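Local coordinates for major royal jelly protein 1 (Apis mellifera, PDB 5YYL) that is the most abundant protein of royal jelly, binds a sterol and probably serves as a nutrient in the food of honeybee larvae, at residues Thr304-Leu317 / Gly320-His333. Sequence-based numbering, arbitrary orientation.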
ATOM      1  N   THR A 304      31.300 -40.041  17.322  1.00 32.84           N
ATOM      2  CA  THR A 304      32.124 -39.017  17.975  1.00 30.04           C
ATOM      3  C   THR A 304      31.347 -38.329  19.110  1.00 27.35           C
ATOM      4  O   THR A 304      30.183 -38.636  19.351  1.00 26.12           O
ATOM      5  CB  THR A 304      32.633 -37.989  16.936  1.00 29.98           C
ATOM      6  OG1 THR A 304      33.515 -37.052  17.565  1.00 29.18           O
ATOM      7  CG2 THR A 304      31.445 -37.217  16.193  1.00 29.71           C
ATOM      8  N   GLN A 305      32.010 -37.410  19.799  1.00 24.74           N
ATOM      9  CA  GLN A 305      31.387 -36.651  20.878  1.00 24.53           C
ATOM     10  C   GLN A 305      30.397 -35.620  20.336  1.00 23.80           C
ATOM     11  O   GLN A 305      30.610 -35.059  19.283  1.00 24.94           O
ATOM     12  CB  GLN A 305      32.454 -35.969  21.750  1.00 24.77           C
ATOM     13  CG  GLN A 305      33.414 -36.928  22.457  1.00 25.66           C
ATOM     14  CD  GLN A 305      34.824 -37.005  21.859  1.00 26.85           C
ATOM     15  OE1 GLN A 305      35.038 -36.799  20.671  1.00 29.78           O
ATOM     16  NE2 GLN A 305      35.788 -37.334  22.697  1.00 27.61           N
ATOM     17  N   SER A 306      29.313 -35.384  21.057  1.00 23.15           N
ATOM     18  CA  SER A 306      28.369 -34.328  20.720  1.00 22.67           C
ATOM     19  C   SER A 306      28.731 -33.052  21.494  1.00 22.54           C
ATOM     20  O   SER A 306      29.260 -33.128  22.612  1.00 21.21           O
ATOM     21  CB  SER A 306      26.939 -34.753  21.040  1.00 23.00           C
ATOM     22  OG  SER A 306      26.740 -34.909  22.444  1.00 23.99           O
ATOM     23  N   SER A 307      28.466 -31.893  20.881  1.00 22.68           N
ATOM     24  CA  SER A 307      28.743 -30.584  21.486  1.00 22.01           C
ATOM     25  C   SER A 307      27.389 -30.002  21.929  1.00 21.41           C
ATOM     26  O   SER A 307      26.616 -30.711  22.576  1.00 23.17           O
ATOM     27  CB  SER A 307      29.484 -29.687  20.486  1.00 23.22           C
ATOM     28  OG  SER A 307      28.686 -29.457  19.356  1.00 25.42           O
ATOM     29  N   ALA A 308      27.077 -28.753  21.592  1.00 20.08           N
ATOM     30  CA  ALA A 308      25.797 -28.163  21.972  1.00 19.66           C
ATOM     31  C   ALA A 308      24.616 -28.839  21.282  1.00 19.37           C
ATOM     32  O   ALA A 308      24.775 -29.558  20.295  1.00 18.62           O
ATOM     33  CB  ALA A 308      25.792 -26.683  21.650  1.00 19.67           C
ATOM     34  N   LYS A 309      23.431 -28.583  21.817  1.00 18.97           N
ATOM     35  CA  LYS A 309      22.222 -29.279  21.390  1.00 19.49           C
ATOM     36  C   LYS A 309      21.027 -28.326  21.382  1.00 18.59           C
ATOM     37  O   LYS A 309      20.964 -27.404  22.175  1.00 18.36           O
ATOM     38  CB  LYS A 309      21.952 -30.461  22.335  1.00 20.16           C
ATOM     39  CG  LYS A 309      22.405 -31.819  21.822  1.00 20.93           C
ATOM     40  CD  LYS A 309      22.751 -32.841  22.909  1.00 20.36           C
ATOM     41  CE  LYS A 309      24.238 -32.786  23.189  1.00 21.15           C
ATOM     42  NZ  LYS A 309      24.695 -33.487  24.405  1.00 22.31           N
ATOM     43  N   VAL A 310      20.065 -28.583  20.515  1.00 18.01           N
ATOM     44  CA  VAL A 310      18.824 -27.829  20.505  1.00 18.40           C
ATOM     45  C   VAL A 310      17.701 -28.678  19.912  1.00 18.14           C
ATOM     46  O   VAL A 310      17.950 -29.516  19.063  1.00 19.38           O
ATOM     47  CB  VAL A 310      19.009 -26.488  19.734  1.00 18.67           C
ATOM     48  CG1 VAL A 310      19.302 -26.715  18.252  1.00 19.23           C
ATOM     49  CG2 VAL A 310      17.813 -25.560  19.909  1.00 18.10           C
ATOM     50  N   VAL A 311      16.474 -28.459  20.374  1.00 18.39           N
ATOM     51  CA  VAL A 311      15.292 -29.137  19.861  1.00 18.60           C
ATOM     52  C   VAL A 311      14.294 -28.130  19.318  1.00 19.77           C
ATOM     53  O   VAL A 311      14.003 -27.132  19.954  1.00 20.27           O
ATOM     54  CB  VAL A 311      14.573 -29.965  20.940  1.00 18.85           C
ATOM     55  CG1 VAL A 311      13.599 -30.930  20.281  1.00 19.23           C
ATOM     56  CG2 VAL A 311      15.570 -30.744  21.819  1.00 19.13           C
ATOM     57  N   SER A 312      13.754 -28.410  18.137  1.00 22.17           N
ATOM     58  CA  SER A 312      12.705 -27.585  17.530  1.00 22.49           C
ATOM     59  C   SER A 312      11.399 -27.811  18.272  1.00 24.70           C
ATOM     60  O   SER A 312      11.218 -28.858  18.898  1.00 24.72           O
ATOM     61  CB  SER A 312      12.535 -27.961  16.060  1.00 22.35           C
ATOM     62  OG  SER A 312      12.287 -29.355  15.919  1.00 23.43           O
ATOM     63  N   LYS A 313      10.481 -26.847  18.200  1.00 28.00           N
ATOM     64  CA  LYS A 313       9.102 -27.063  18.677  1.00 30.69           C
ATOM     65  C   LYS A 313       8.509 -28.311  18.004  1.00 30.92           C
ATOM     66  O   LYS A 313       7.826 -29.098  18.655  1.00 34.14           O
ATOM     67  CB  LYS A 313       8.194 -25.847  18.386  1.00 32.39           C
ATOM     68  CG  LYS A 313       8.534 -24.548  19.123  1.00 33.31           C
ATOM     69  N   SER A 314       8.828 -28.500  16.721  1.00 31.27           N
ATOM     70  CA  SER A 314       8.362 -29.672  15.947  1.00 32.09           C
ATOM     71  C   SER A 314       8.992 -31.053  16.295  1.00 31.86           C
ATOM     72  O   SER A 314       8.617 -32.073  15.698  1.00 33.21           O
ATOM     73  CB  SER A 314       8.544 -29.386  14.450  1.00 31.28           C
ATOM     74  OG  SER A 314       9.895 -29.089  14.150  1.00 30.93           O
ATOM     75  N   GLY A 315       9.935 -31.095  17.237  1.00 29.82           N
ATOM     76  CA  GLY A 315      10.451 -32.363  17.771  1.00 28.46           C
ATOM     77  C   GLY A 315      11.710 -32.901  17.101  1.00 26.95           C
ATOM     78  O   GLY A 315      11.999 -34.081  17.236  1.00 25.19           O
ATOM     79  N   VAL A 316      12.463 -32.049  16.396  1.00 26.04           N
ATOM     80  CA  VAL A 316      13.745 -32.433  15.797  1.00 26.02           C
ATOM     81  C   VAL A 316      14.894 -31.979  16.703  1.00 27.36           C
ATOM     82  O   VAL A 316      15.012 -30.780  17.003  1.00 26.77           O
ATOM     83  CB  VAL A 316      13.935 -31.775  14.427  1.00 26.14           C
ATOM     84  CG1 VAL A 316      15.201 -32.293  13.757  1.00 26.29           C
ATOM     85  CG2 VAL A 316      12.708 -32.027  13.547  1.00 27.10           C
ATOM     86  N   LEU A 317      15.727 -32.928  17.142  1.00 27.92           N
ATOM     87  CA  LEU A 317      16.920 -32.643  17.966  1.00 28.00           C
ATOM     88  C   LEU A 317      18.118 -32.445  17.050  1.00 26.88           C
ATOM     89  O   LEU A 317      18.437 -33.329  16.261  1.00 25.90           O
ATOM     90  CB  LEU A 317      17.243 -33.800  18.911  1.00 29.41           C
ATOM     91  CG  LEU A 317      18.583 -33.754  19.688  1.00 31.67           C
ATOM     92  CD1 LEU A 317      18.487 -32.901  20.949  1.00 32.31           C
ATOM     93  CD2 LEU A 317      19.089 -35.154  20.045  1.00 31.09           C
ATOM     94  N   GLY A 320      25.831 -30.915  17.583  1.00 21.86           N
ATOM     95  CA  GLY A 320      27.115 -30.799  16.944  1.00 21.85           C
ATOM     96  C   GLY A 320      27.942 -32.053  17.163  1.00 22.42           C
ATOM     97  O   GLY A 320      27.998 -32.584  18.265  1.00 21.77           O
ATOM     98  N   LEU A 321      28.611 -32.494  16.102  1.00 23.15           N
ATOM     99  CA  LEU A 321      29.433 -33.677  16.133  1.00 23.04           C
ATOM    100  C   LEU A 321      30.886 -33.216  16.096  1.00 24.17           C
ATOM    101  O   LEU A 321      31.381 -32.816  15.063  1.00 25.25           O
ATOM    102  CB  LEU A 321      29.070 -34.564  14.947  1.00 22.98           C
ATOM    103  CG  LEU A 321      27.686 -35.228  15.082  1.00 21.96           C
ATOM    104  CD1 LEU A 321      27.029 -35.515  13.747  1.00 21.33           C
ATOM    105  CD2 LEU A 321      27.755 -36.508  15.893  1.00 21.98           C
ATOM    106  N   VAL A 322      31.555 -33.308  17.238  1.00 26.40           N
ATOM    107  CA  VAL A 322      32.887 -32.731  17.482  1.00 28.73           C
ATOM    108  C   VAL A 322      33.961 -33.207  16.496  1.00 30.72           C
ATOM    109  O   VAL A 322      34.703 -32.409  15.929  1.00 32.49           O
ATOM    110  CB  VAL A 322      33.380 -33.046  18.928  1.00 29.85           C
ATOM    111  CG1 VAL A 322      34.809 -32.548  19.141  1.00 30.41           C
ATOM    112  CG2 VAL A 322      32.478 -32.411  19.979  1.00 30.32           C
ATOM    113  N   GLY A 323      34.049 -34.510  16.307  1.00 33.05           N
ATOM    114  CA  GLY A 323      35.091 -35.084  15.461  1.00 35.56           C
ATOM    115  C   GLY A 323      34.930 -34.698  14.008  1.00 38.51           C
ATOM    116  O   GLY A 323      35.861 -34.164  13.393  1.00 40.13           O
ATOM    117  N   ASP A 324      33.722 -34.920  13.485  1.00 39.68           N
ATOM    118  CA  ASP A 324      33.416 -34.678  12.077  1.00 40.60           C
ATOM    119  C   ASP A 324      33.285 -33.183  11.732  1.00 39.42           C
ATOM    120  O   ASP A 324      33.329 -32.820  10.553  1.00 40.00           O
ATOM    121  CB  ASP A 324      32.130 -35.431  11.674  1.00 44.29           C
ATOM    122  CG  ASP A 324      32.143 -36.930  12.100  1.00 49.70           C
ATOM    123  OD1 ASP A 324      33.239 -37.471  12.400  1.00 52.51           O
ATOM    124  OD2 ASP A 324      31.054 -37.559  12.158  1.00 49.94           O
ATOM    125  N   SER A 325      33.167 -32.321  12.752  1.00 34.88           N
ATOM    126  CA  SER A 325      32.912 -30.886  12.582  1.00 33.08           C
ATOM    127  C   SER A 325      31.652 -30.725  11.737  1.00 29.89           C
ATOM    128  O   SER A 325      31.654 -30.154  10.648  1.00 28.62           O
ATOM    129  CB  SER A 325      34.143 -30.141  12.040  1.00 33.74           C
ATOM    130  OG  SER A 325      34.251 -30.249  10.645  1.00 36.59           O
ATOM    131  N   ALA A 326      30.581 -31.285  12.279  1.00 27.95           N
ATOM    132  CA  ALA A 326      29.319 -31.424  11.582  1.00 26.46           C
ATOM    133  C   ALA A 326      28.177 -31.142  12.514  1.00 25.66           C
ATOM    134  O   ALA A 326      28.358 -30.982  13.732  1.00 25.51           O
ATOM    135  CB  ALA A 326      29.188 -32.826  11.035  1.00 26.78           C
ATOM    136  N   LEU A 327      27.001 -31.041  11.912  1.00 24.16           N
ATOM    137  CA  LEU A 327      25.756 -30.888  12.633  1.00 23.60           C
ATOM    138  C   LEU A 327      24.929 -32.109  12.308  1.00 21.87           C
ATOM    139  O   LEU A 327      24.788 -32.469  11.150  1.00 21.18           O
ATOM    140  CB  LEU A 327      25.053 -29.608  12.176  1.00 24.24           C
ATOM    141  CG  LEU A 327      23.645 -29.305  12.717  1.00 24.31           C
ATOM    142  CD1 LEU A 327      23.610 -29.364  14.236  1.00 24.45           C
ATOM    143  CD2 LEU A 327      23.166 -27.970  12.173  1.00 24.83           C
ATOM    144  N   GLY A 328      24.402 -32.751  13.333  1.00 21.85           N
ATOM    145  CA  GLY A 328      23.569 -33.936  13.178  1.00 23.86           C
ATOM    146  C   GLY A 328      22.175 -33.665  13.671  1.00 24.91           C
ATOM    147  O   GLY A 328      21.951 -32.708  14.417  1.00 24.46           O
ATOM    148  N   CYS A 329      21.236 -34.504  13.255  1.00 25.95           N
ATOM    149  CA  CYS A 329      19.872 -34.398  13.746  1.00 28.21           C
ATOM    150  C   CYS A 329      19.266 -35.750  14.056  1.00 27.34           C
ATOM    151  O   CYS A 329      19.802 -36.778  13.676  1.00 28.24           O
ATOM    152  CB  CYS A 329      18.981 -33.635  12.752  1.00 29.80           C
ATOM    153  SG  CYS A 329      18.935 -34.363  11.104  1.00 33.69           S
ATOM    154  N   TRP A 330      18.133 -35.708  14.745  1.00 27.01           N
ATOM    155  CA  TRP A 330      17.358 -36.887  15.089  1.00 26.60           C
ATOM    156  C   TRP A 330      15.949 -36.452  15.467  1.00 26.88           C
ATOM    157  O   TRP A 330      15.796 -35.592  16.320  1.00 25.90           O
ATOM    158  CB  TRP A 330      18.001 -37.632  16.246  1.00 25.50           C
ATOM    159  CG  TRP A 330      17.126 -38.681  16.814  1.00 25.18           C
ATOM    160  CD1 TRP A 330      16.849 -39.880  16.265  1.00 25.43           C
ATOM    161  CD2 TRP A 330      16.408 -38.632  18.054  1.00 24.63           C
ATOM    162  NE1 TRP A 330      15.998 -40.601  17.080  1.00 25.42           N
ATOM    163  CE2 TRP A 330      15.710 -39.853  18.182  1.00 24.39           C
ATOM    164  CE3 TRP A 330      16.279 -37.674  19.063  1.00 24.73           C
ATOM    165  CZ2 TRP A 330      14.888 -40.134  19.270  1.00 24.42           C
ATOM    166  CZ3 TRP A 330      15.460 -37.965  20.159  1.00 24.13           C
ATOM    167  CH2 TRP A 330      14.783 -39.184  20.251  1.00 24.52           C
ATOM    168  N   ASN A 331      14.937 -37.054  14.841  1.00 28.60           N
ATOM    169  CA  ASN A 331      13.537 -36.744  15.124  1.00 29.29           C
ATOM    170  C   ASN A 331      13.064 -37.556  16.334  1.00 31.23           C
ATOM    171  O   ASN A 331      13.329 -38.755  16.430  1.00 32.68           O
ATOM    172  CB  ASN A 331      12.658 -37.047  13.917  1.00 29.43           C
ATOM    173  CG  ASN A 331      11.312 -36.340  13.981  1.00 29.76           C
ATOM    174  OD1 ASN A 331      10.550 -36.499  14.950  1.00 27.96           O
ATOM    175  ND2 ASN A 331      10.993 -35.562  12.917  1.00 30.20           N
ATOM    176  N   GLU A 332      12.368 -36.888  17.257  1.00 32.16           N
ATOM    177  CA  GLU A 332      11.872 -37.537  18.467  1.00 34.89           C
ATOM    178  C   GLU A 332      10.738 -38.514  18.189  1.00 38.67           C
ATOM    179  O   GLU A 332      10.516 -39.440  18.991  1.00 36.74           O
ATOM    180  CB  GLU A 332      11.363 -36.510  19.467  1.00 36.16           C
ATOM    181  CG  GLU A 332      12.433 -35.671  20.137  1.00 35.38           C
ATOM    182  CD  GLU A 332      11.839 -34.764  21.187  1.00 33.97           C
ATOM    183  OE1 GLU A 332      11.192 -33.751  20.804  1.00 35.06           O
ATOM    184  OE2 GLU A 332      11.976 -35.081  22.385  1.00 29.39           O
ATOM    185  N   HIS A 333      10.013 -38.294  17.082  1.00 42.92           N
ATOM    186  CA  HIS A 333       8.977 -39.229  16.631  1.00 47.07           C
ATOM    187  C   HIS A 333       9.534 -40.619  16.286  1.00 46.58           C
ATOM    188  O   HIS A 333       8.836 -41.619  16.457  1.00 44.62           O
ATOM    189  CB  HIS A 333       8.211 -38.669  15.426  1.00 50.44           C
ATOM    190  CG  HIS A 333       7.436 -37.424  15.730  1.00 58.32           C
ATOM    191  ND1 HIS A 333       7.782 -36.184  15.232  1.00 61.43           N
ATOM    192  CD2 HIS A 333       6.341 -37.223  16.499  1.00 60.63           C
ATOM    193  CE1 HIS A 333       6.929 -35.276  15.670  1.00 61.42           C
ATOM    194  NE2 HIS A 333       6.037 -35.884  16.431  1.00 63.88           N
TER
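With CG anti to the backbone N (chi1 171°), Leu317 carries its branch toward the indole of Trp330, its hydrogen-bonded antiparallel partner in a beta-propeller blade; the pairing sends both side chains from the same face, where Leu317 CD2 lies 3.9 Å from Trp330 CE3 and the two side chains run at a slant to each other. Their backbones are joined twice, Leu317 N giving to Trp330 O and Trp330 N to Leu317 O. The blade is a four-stranded antiparallel meander, and strand 316-321 is shared by both hairpins of this contact. On the other face, Val316 CG1 packs 4.1 Å from Cys329 CB, whose sulfur is tied to Cys416 in a disulfide, while Val316 CG2 lies near Asn331 ND2, which is held by Cys416 O and Asn418 OD1. At the turn 312-315, Glu332 N bonds to Gly315 O (2.8 Å, 167°). The extended Glu332 side chain passes alongside this same carbonyl, and its carboxylate reaches Tyr266, Ser259 and Thr262 of the neighbouring blade. At the far end of the blade, Ser307 N bonds to Gly320 O, and Val322 N to Gln305 O. Val322 CG2 also packs against Gln305 CB at 4.0 Å. Beyond it, Thr304 OG1 accepts a bent hydrogen bond from Gly323 N (2.9 Å, 133°), and Thr304 CG2 rests 3.8 Å from Leu321 CD2.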